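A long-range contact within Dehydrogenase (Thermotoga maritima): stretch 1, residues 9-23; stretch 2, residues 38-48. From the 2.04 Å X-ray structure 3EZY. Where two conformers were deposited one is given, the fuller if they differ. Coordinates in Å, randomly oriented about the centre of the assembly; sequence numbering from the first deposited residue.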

ATOM      1  N   GLY A   9     -28.429 -25.799 -18.136  1.00 21.96           N
ATOM      2  CA  GLY A   9     -27.618 -24.793 -18.814  1.00 22.29           C
ATOM      3  C   GLY A   9     -26.157 -25.006 -18.451  1.00 23.10           C
ATOM      4  O   GLY A   9     -25.746 -24.816 -17.321  1.00 23.78           O
ATOM      5  N   LEU A  10     -25.359 -25.428 -19.422  1.00 23.63           N
ATOM      6  CA  LEU A  10     -23.960 -25.690 -19.145  1.00 24.01           C
ATOM      7  C   LEU A  10     -23.093 -24.673 -19.883  1.00 24.48           C
ATOM      8  O   LEU A  10     -22.189 -25.037 -20.630  1.00 25.28           O
ATOM      9  CB  LEU A  10     -23.601 -27.106 -19.554  1.00 22.95           C
ATOM     10  CG  LEU A  10     -24.317 -28.221 -18.809  1.00 25.77           C
ATOM     11  CD1 LEU A  10     -24.032 -29.562 -19.547  1.00 26.47           C
ATOM     12  CD2 LEU A  10     -23.953 -28.305 -17.335  1.00 23.85           C
ATOM     13  N   GLY A  11     -23.437 -23.402 -19.699  1.00 24.51           N
ATOM     14  CA  GLY A  11     -22.650 -22.310 -20.202  1.00 24.67           C
ATOM     15  C   GLY A  11     -21.546 -22.083 -19.185  1.00 24.67           C
ATOM     16  O   GLY A  11     -21.256 -22.914 -18.332  1.00 23.70           O
ATOM     17  N   ARG A  12     -20.951 -20.917 -19.261  1.00 24.87           N
ATOM     18  CA  ARG A  12     -19.822 -20.613 -18.440  1.00 25.22           C
ATOM     19  C   ARG A  12     -20.198 -20.754 -16.983  1.00 23.84           C
ATOM     20  O   ARG A  12     -19.453 -21.322 -16.195  1.00 23.25           O
ATOM     21  CB  ARG A  12     -19.437 -19.167 -18.723  1.00 26.00           C
ATOM     22  CG  ARG A  12     -18.219 -18.733 -17.990  1.00 31.58           C
ATOM     23  CD  ARG A  12     -18.254 -17.232 -17.993  1.00 39.44           C
ATOM     24  NE  ARG A  12     -17.375 -16.653 -18.973  1.00 43.86           N
ATOM     25  CZ  ARG A  12     -17.386 -15.359 -19.282  1.00 47.31           C
ATOM     26  NH1 ARG A  12     -18.284 -14.536 -18.736  1.00 47.81           N
ATOM     27  NH2 ARG A  12     -16.520 -14.895 -20.167  1.00 49.89           N
ATOM     28  N   ILE A  13     -21.333 -20.193 -16.594  1.00 22.31           N
ATOM     29  CA  ILE A  13     -21.681 -20.196 -15.148  1.00 21.68           C
ATOM     30  C   ILE A  13     -22.300 -21.514 -14.641  1.00 22.63           C
ATOM     31  O   ILE A  13     -21.954 -21.991 -13.543  1.00 22.19           O
ATOM     32  CB  ILE A  13     -22.561 -18.981 -14.780  1.00 22.07           C
ATOM     33  CG1 ILE A  13     -21.736 -17.684 -14.968  1.00 20.92           C
ATOM     34  CG2 ILE A  13     -23.072 -19.064 -13.319  1.00 20.84           C
ATOM     35  CD1 ILE A  13     -22.557 -16.429 -14.825  1.00 21.69           C
ATOM     36  N   GLY A  14     -23.204 -22.108 -15.420  1.00 21.99           N
ATOM     37  CA  GLY A  14     -23.722 -23.442 -15.087  1.00 22.57           C
ATOM     38  C   GLY A  14     -22.593 -24.454 -14.933  1.00 22.47           C
ATOM     39  O   GLY A  14     -22.623 -25.311 -14.056  1.00 22.58           O
ATOM     40  N   THR A  15     -21.582 -24.375 -15.794  1.00 23.02           N
ATOM     41  CA  THR A  15     -20.435 -25.279 -15.674  1.00 22.70           C
ATOM     42  C   THR A  15     -19.676 -25.119 -14.354  1.00 22.36           C
ATOM     43  O   THR A  15     -19.352 -26.105 -13.691  1.00 22.94           O
ATOM     44  CB  THR A  15     -19.477 -25.108 -16.872  1.00 24.41           C
ATOM     45  OG1 THR A  15     -20.198 -25.405 -18.079  1.00 24.09           O
ATOM     46  CG2 THR A  15     -18.256 -26.039 -16.721  1.00 23.92           C
ATOM     47  N   ILE A  16     -19.394 -23.878 -13.961  1.00 21.92           N
ATOM     48  CA  ILE A  16     -18.828 -23.593 -12.658  1.00 21.35           C
ATOM     49  C   ILE A  16     -19.626 -24.224 -11.525  1.00 21.78           C
ATOM     50  O   ILE A  16     -19.054 -24.884 -10.642  1.00 22.77           O
ATOM     51  CB  ILE A  16     -18.654 -22.068 -12.453  1.00 21.63           C
ATOM     52  CG1 ILE A  16     -17.539 -21.573 -13.384  1.00 21.68           C
ATOM     53  CG2 ILE A  16     -18.325 -21.733 -10.961  1.00 21.98           C
ATOM     54  CD1 ILE A  16     -17.452 -20.022 -13.521  1.00 17.69           C
ATOM     55  N   HIS A  17     -20.940 -24.013 -11.505  1.00 21.01           N
ATOM     56  CA  HIS A  17     -21.779 -24.588 -10.405  1.00 21.89           C
ATOM     57  C   HIS A  17     -21.677 -26.136 -10.387  1.00 22.27           C
ATOM     58  O   HIS A  17     -21.496 -26.760  -9.320  1.00 22.27           O
ATOM     59  CB  HIS A  17     -23.249 -24.156 -10.570  1.00 21.14           C
ATOM     60  CG  HIS A  17     -23.496 -22.713 -10.265  1.00 22.04           C
ATOM     61  ND1 HIS A  17     -23.105 -22.124  -9.079  1.00 22.00           N
ATOM     62  CD2 HIS A  17     -24.156 -21.752 -10.965  1.00 22.82           C
ATOM     63  CE1 HIS A  17     -23.501 -20.860  -9.069  1.00 22.93           C
ATOM     64  NE2 HIS A  17     -24.146 -20.613 -10.202  1.00 20.51           N
ATOM     65  N   ALA A  18     -21.781 -26.746 -11.571  1.00 21.94           N
ATOM     66  CA  ALA A  18     -21.768 -28.215 -11.698  1.00 23.91           C
ATOM     67  C   ALA A  18     -20.444 -28.790 -11.176  1.00 25.28           C
ATOM     68  O   ALA A  18     -20.439 -29.808 -10.493  1.00 24.68           O
ATOM     69  CB  ALA A  18     -21.948 -28.624 -13.161  1.00 23.72           C
ATOM     70  N   GLU A  19     -19.330 -28.141 -11.529  1.00 27.16           N
ATOM     71  CA  GLU A  19     -18.001 -28.543 -11.048  1.00 28.72           C
ATOM     72  C   GLU A  19     -17.841 -28.308  -9.549  1.00 28.97           C
ATOM     73  O   GLU A  19     -17.278 -29.165  -8.861  1.00 29.64           O
ATOM     74  CB  GLU A  19     -16.890 -27.880 -11.880  1.00 29.92           C
ATOM     75  CG  GLU A  19     -16.768 -28.560 -13.285  1.00 35.53           C
ATOM     76  CD  GLU A  19     -15.935 -27.779 -14.291  1.00 43.71           C
ATOM     77  OE1 GLU A  19     -15.353 -26.728 -13.918  1.00 45.34           O
ATOM     78  OE2 GLU A  19     -15.885 -28.217 -15.477  1.00 49.01           O
ATOM     79  N   ASN A  20     -18.376 -27.199  -9.029  1.00 28.82           N
ATOM     80  CA  ASN A  20     -18.308 -26.889  -7.588  1.00 30.19           C
ATOM     81  C   ASN A  20     -19.046 -27.900  -6.721  1.00 32.25           C
ATOM     82  O   ASN A  20     -18.732 -28.068  -5.548  1.00 32.77           O
ATOM     83  CB  ASN A  20     -18.827 -25.468  -7.272  1.00 29.39           C
ATOM     84  CG  ASN A  20     -17.786 -24.363  -7.588  1.00 30.86           C
ATOM     85  OD1 ASN A  20     -16.629 -24.653  -7.828  1.00 31.93           O
ATOM     86  ND2 ASN A  20     -18.211 -23.109  -7.575  1.00 29.58           N
ATOM     87  N   LEU A  21     -20.049 -28.563  -7.275  1.00 34.30           N
ATOM     88  CA  LEU A  21     -20.786 -29.545  -6.504  1.00 36.77           C
ATOM     89  C   LEU A  21     -19.928 -30.662  -5.889  1.00 39.38           C
ATOM     90  O   LEU A  21     -20.286 -31.188  -4.854  1.00 39.74           O
ATOM     91  CB  LEU A  21     -22.009 -30.053  -7.256  1.00 36.02           C
ATOM     92  CG  LEU A  21     -23.133 -29.003  -7.115  1.00 35.09           C
ATOM     93  CD1 LEU A  21     -24.205 -29.117  -8.197  1.00 34.82           C
ATOM     94  CD2 LEU A  21     -23.771 -29.011  -5.721  1.00 32.02           C
ATOM     95  N   LYS A  22     -18.775 -30.982  -6.475  1.00 42.69           N
ATOM     96  CA  LYS A  22     -17.819 -31.907  -5.840  1.00 45.37           C
ATOM     97  C   LYS A  22     -17.143 -31.311  -4.602  1.00 46.84           C
ATOM     98  O   LYS A  22     -16.596 -32.024  -3.767  1.00 47.07           O
ATOM     99  CB  LYS A  22     -16.740 -32.295  -6.829  1.00 45.77           C
ATOM    100  CG  LYS A  22     -17.312 -32.804  -8.135  1.00 48.47           C
ATOM    101  CD  LYS A  22     -18.621 -32.106  -8.488  1.00 50.48           C
ATOM    102  CE  LYS A  22     -18.964 -32.383  -9.923  1.00 51.50           C
ATOM    103  NZ  LYS A  22     -18.652 -33.804 -10.257  1.00 54.06           N
ATOM    104  N   MET A  23     -17.181 -29.999  -4.491  1.00 48.13           N
ATOM    105  CA  MET A  23     -16.424 -29.299  -3.468  1.00 50.24           C
ATOM    106  C   MET A  23     -17.355 -29.094  -2.310  1.00 50.34           C
ATOM    107  O   MET A  23     -16.987 -28.520  -1.274  1.00 51.05           O
ATOM    108  CB  MET A  23     -16.025 -27.917  -3.991  1.00 50.71           C
ATOM    109  CG  MET A  23     -14.658 -27.447  -3.619  1.00 54.08           C
ATOM    110  SD  MET A  23     -13.477 -28.056  -4.829  1.00 61.39           S
ATOM    111  CE  MET A  23     -13.642 -29.824  -4.572  1.00 57.89           C
TER
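Stretch 2 38-48: DRLREMKEKLG

Stretch 2 is helical from D38 through most of its length, the continuation of a helix that begins earlier in the chain, and it leaves helical geometry at G48, whose positive phi favours glycine. In stretch 1 a loop leads through G9 and L10 to G11, the N-cap of a helix that starts at R12. The two helices run in nearly the same direction, with a signed crossing angle of -21° and a closest axial approach of 11.6 Å. That spacing is wide enough for side chains to fill the space between the backbones. The register runs from L10 beside R39 (CA to CA 7.5 Å) to E19 beside L47 (CA to CA 7.4 Å).

At the first end, R39 reaches across to the loop and the first helical turn. Its NE donates to the carbonyl O of L10 at 3.0 Å, and its NH2 donates to OG1 of T15 at 2.7 Å; a weak bond also joins R39 NH2 to L10 O at 3.4 Å. Both acceptors lie near the guanidinium plane, at its edge, where the N-H groups point. T15 OG1 in turn donates to G11 O at 2.7 Å, so one small hydroxyl serves both its own helix and the arginine.

The leucine side chain of L10 supplies apolar contact: its CD1 lies 3.9 Å from CB of M43 and 4.3 Å from CD1 of L40. Farther along, L47 packs its CD1 3.8 Å from CB of A18, a short side chain that lets the leucine approach the helix closely, and its CD2 3.7 Å from CG of E19. The aliphatic part of E19 thus covers leucine, while its carboxylate OE2 forms a salt bridge with NZ of K46 at 3.2 Å. K22 borders the same leucine, its NZ 3.9 Å from CB of L47.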

ATOM      1  N   ASP A  38     -23.674 -32.403 -27.819  1.00 32.55           N
ATOM      2  CA  ASP A  38     -22.284 -32.807 -27.552  1.00 32.53           C
ATOM      3  C   ASP A  38     -21.752 -32.228 -26.246  1.00 31.46           C
ATOM      4  O   ASP A  38     -21.028 -32.910 -25.516  1.00 31.60           O
ATOM      5  CB  ASP A  38     -21.370 -32.468 -28.721  1.00 32.94           C
ATOM      6  CG  ASP A  38     -21.806 -33.155 -29.996  1.00 35.03           C
ATOM      7  OD1 ASP A  38     -21.455 -34.361 -30.189  1.00 35.83           O
ATOM      8  OD2 ASP A  38     -22.523 -32.481 -30.790  1.00 36.44           O
ATOM      9  N   ARG A  39     -22.138 -30.988 -25.958  1.00 30.46           N
ATOM     10  CA  ARG A  39     -21.895 -30.360 -24.657  1.00 30.06           C
ATOM     11  C   ARG A  39     -22.420 -31.250 -23.519  1.00 29.57           C
ATOM     12  O   ARG A  39     -21.673 -31.636 -22.614  1.00 27.88           O
ATOM     13  CB  ARG A  39     -22.568 -28.985 -24.633  1.00 30.87           C
ATOM     14  CG  ARG A  39     -22.245 -28.108 -23.378  1.00 33.98           C
ATOM     15  CD  ARG A  39     -20.768 -27.747 -23.299  1.00 32.82           C
ATOM     16  NE  ARG A  39     -20.447 -27.038 -22.061  1.00 33.19           N
ATOM     17  CZ  ARG A  39     -19.238 -27.001 -21.507  1.00 36.79           C
ATOM     18  NH1 ARG A  39     -18.218 -27.638 -22.096  1.00 35.00           N
ATOM     19  NH2 ARG A  39     -19.037 -26.332 -20.356  1.00 37.08           N
ATOM     20  N   LEU A  40     -23.708 -31.588 -23.583  1.00 29.07           N
ATOM     21  CA  LEU A  40     -24.322 -32.518 -22.643  1.00 28.45           C
ATOM     22  C   LEU A  40     -23.544 -33.857 -22.497  1.00 29.32           C
ATOM     23  O   LEU A  40     -23.206 -34.268 -21.389  1.00 27.85           O
ATOM     24  CB  LEU A  40     -25.734 -32.805 -23.123  1.00 29.22           C
ATOM     25  CG  LEU A  40     -26.664 -33.495 -22.125  1.00 28.12           C
ATOM     26  CD1 LEU A  40     -26.692 -32.640 -20.843  1.00 29.03           C
ATOM     27  CD2 LEU A  40     -28.044 -33.612 -22.758  1.00 28.77           C
ATOM     28  N   ARG A  41     -23.274 -34.537 -23.625  1.00 29.96           N
ATOM     29  CA  ARG A  41     -22.492 -35.776 -23.650  1.00 31.65           C
ATOM     30  C   ARG A  41     -21.149 -35.608 -22.970  1.00 31.63           C
ATOM     31  O   ARG A  41     -20.731 -36.428 -22.128  1.00 32.14           O
ATOM     32  CB  ARG A  41     -22.072 -36.122 -25.089  1.00 32.31           C
ATOM     33  CG  ARG A  41     -23.024 -36.814 -25.960  1.00 36.74           C
ATOM     34  CD  ARG A  41     -22.269 -37.106 -27.265  1.00 40.46           C
ATOM     35  NE  ARG A  41     -21.766 -38.468 -27.324  1.00 42.47           N
ATOM     36  CZ  ARG A  41     -21.550 -39.136 -28.464  1.00 44.78           C
ATOM     37  NH1 ARG A  41     -21.790 -38.558 -29.624  1.00 43.68           N
ATOM     38  NH2 ARG A  41     -21.117 -40.392 -28.453  1.00 44.08           N
ATOM     39  N   GLU A  42     -20.425 -34.581 -23.402  1.00 32.06           N
ATOM     40  CA  GLU A  42     -19.084 -34.388 -22.876  1.00 33.35           C
ATOM     41  C   GLU A  42     -19.075 -34.115 -21.384  1.00 31.58           C
ATOM     42  O   GLU A  42     -18.249 -34.660 -20.661  1.00 32.45           O
ATOM     43  CB  GLU A  42     -18.332 -33.328 -23.677  1.00 34.40           C
ATOM     44  CG  GLU A  42     -17.782 -33.970 -24.956  1.00 40.10           C
ATOM     45  CD  GLU A  42     -17.465 -32.968 -26.056  1.00 46.79           C
ATOM     46  OE1 GLU A  42     -17.482 -31.738 -25.784  1.00 51.82           O
ATOM     47  OE2 GLU A  42     -17.188 -33.418 -27.193  1.00 46.87           O
ATOM     48  N   MET A  43     -19.993 -33.291 -20.911  1.00 30.18           N
ATOM     49  CA  MET A  43     -20.008 -32.943 -19.486  0.50 29.58           C
ATOM     50  C   MET A  43     -20.509 -34.121 -18.651  1.00 29.25           C
ATOM     51  O   MET A  43     -20.066 -34.323 -17.517  1.00 28.59           O
ATOM     52  CB  MET A  43     -20.829 -31.679 -19.204  0.50 29.16           C
ATOM     53  CG  MET A  43     -20.039 -30.318 -19.309  0.50 30.40           C
ATOM     54  SD  MET A  43     -18.429 -30.289 -18.437  0.50 26.51           S
ATOM     55  CE  MET A  43     -17.342 -30.466 -19.828  0.50 25.66           C
ATOM     56  N   LYS A  44     -21.412 -34.918 -19.209  1.00 29.53           N
ATOM     57  CA  LYS A  44     -21.879 -36.080 -18.468  1.00 30.82           C
ATOM     58  C   LYS A  44     -20.697 -36.974 -18.179  1.00 31.45           C
ATOM     59  O   LYS A  44     -20.519 -37.470 -17.072  1.00 30.76           O
ATOM     60  CB  LYS A  44     -22.931 -36.865 -19.252  1.00 30.46           C
ATOM     61  CG  LYS A  44     -23.621 -37.960 -18.424  1.00 32.87           C
ATOM     62  CD  LYS A  44     -24.262 -38.968 -19.358  1.00 34.85           C
ATOM     63  CE  LYS A  44     -25.287 -39.799 -18.677  1.00 36.49           C
ATOM     64  NZ  LYS A  44     -24.660 -40.668 -17.681  1.00 38.48           N
ATOM     65  N   GLU A  45     -19.877 -37.187 -19.193  1.00 33.61           N
ATOM     66  CA  GLU A  45     -18.746 -38.064 -19.001  1.00 36.21           C
ATOM     67  C   GLU A  45     -17.627 -37.443 -18.160  1.00 36.67           C
ATOM     68  O   GLU A  45     -17.049 -38.119 -17.305  1.00 36.77           O
ATOM     69  CB  GLU A  45     -18.215 -38.549 -20.335  1.00 37.00           C
ATOM     70  CG  GLU A  45     -17.536 -39.877 -20.197  1.00 43.27           C
ATOM     71  CD  GLU A  45     -16.732 -40.226 -21.413  1.00 49.75           C
ATOM     72  OE1 GLU A  45     -16.521 -39.311 -22.251  1.00 51.93           O
ATOM     73  OE2 GLU A  45     -16.313 -41.405 -21.516  1.00 52.72           O
ATOM     74  N   LYS A  46     -17.323 -36.163 -18.376  1.00 36.93           N
ATOM     75  CA  LYS A  46     -16.289 -35.507 -17.580  1.00 37.35           C
ATOM     76  C   LYS A  46     -16.668 -35.539 -16.102  1.00 37.24           C
ATOM     77  O   LYS A  46     -15.845 -35.876 -15.237  1.00 37.54           O
ATOM     78  CB  LYS A  46     -16.098 -34.064 -18.048  1.00 38.23           C
ATOM     79  CG  LYS A  46     -14.886 -33.313 -17.465  1.00 40.34           C
ATOM     80  CD  LYS A  46     -14.963 -31.825 -17.840  1.00 44.56           C
ATOM     81  CE  LYS A  46     -13.750 -31.026 -17.314  1.00 48.59           C
ATOM     82  NZ  LYS A  46     -13.916 -30.649 -15.873  1.00 50.35           N
ATOM     83  N   LEU A  47     -17.919 -35.225 -15.784  1.00 36.15           N
ATOM     84  CA  LEU A  47     -18.257 -35.102 -14.368  1.00 35.60           C
ATOM     85  C   LEU A  47     -18.883 -36.346 -13.740  1.00 35.88           C
ATOM     86  O   LEU A  47     -19.244 -36.334 -12.569  1.00 36.30           O
ATOM     87  CB  LEU A  47     -19.140 -33.858 -14.125  1.00 35.68           C
ATOM     88  CG  LEU A  47     -18.564 -32.503 -14.548  1.00 35.55           C
ATOM     89  CD1 LEU A  47     -19.502 -31.402 -14.200  1.00 35.08           C
ATOM     90  CD2 LEU A  47     -17.184 -32.229 -13.918  1.00 37.37           C
ATOM     91  N   GLY A  48     -19.028 -37.421 -14.503  1.00 35.79           N
ATOM     92  CA  GLY A  48     -19.654 -38.645 -13.980  1.00 35.27           C
ATOM     93  C   GLY A  48     -21.073 -38.410 -13.476  1.00 34.84           C
ATOM     94  O   GLY A  48     -21.407 -38.800 -12.371  1.00 35.29           O
TER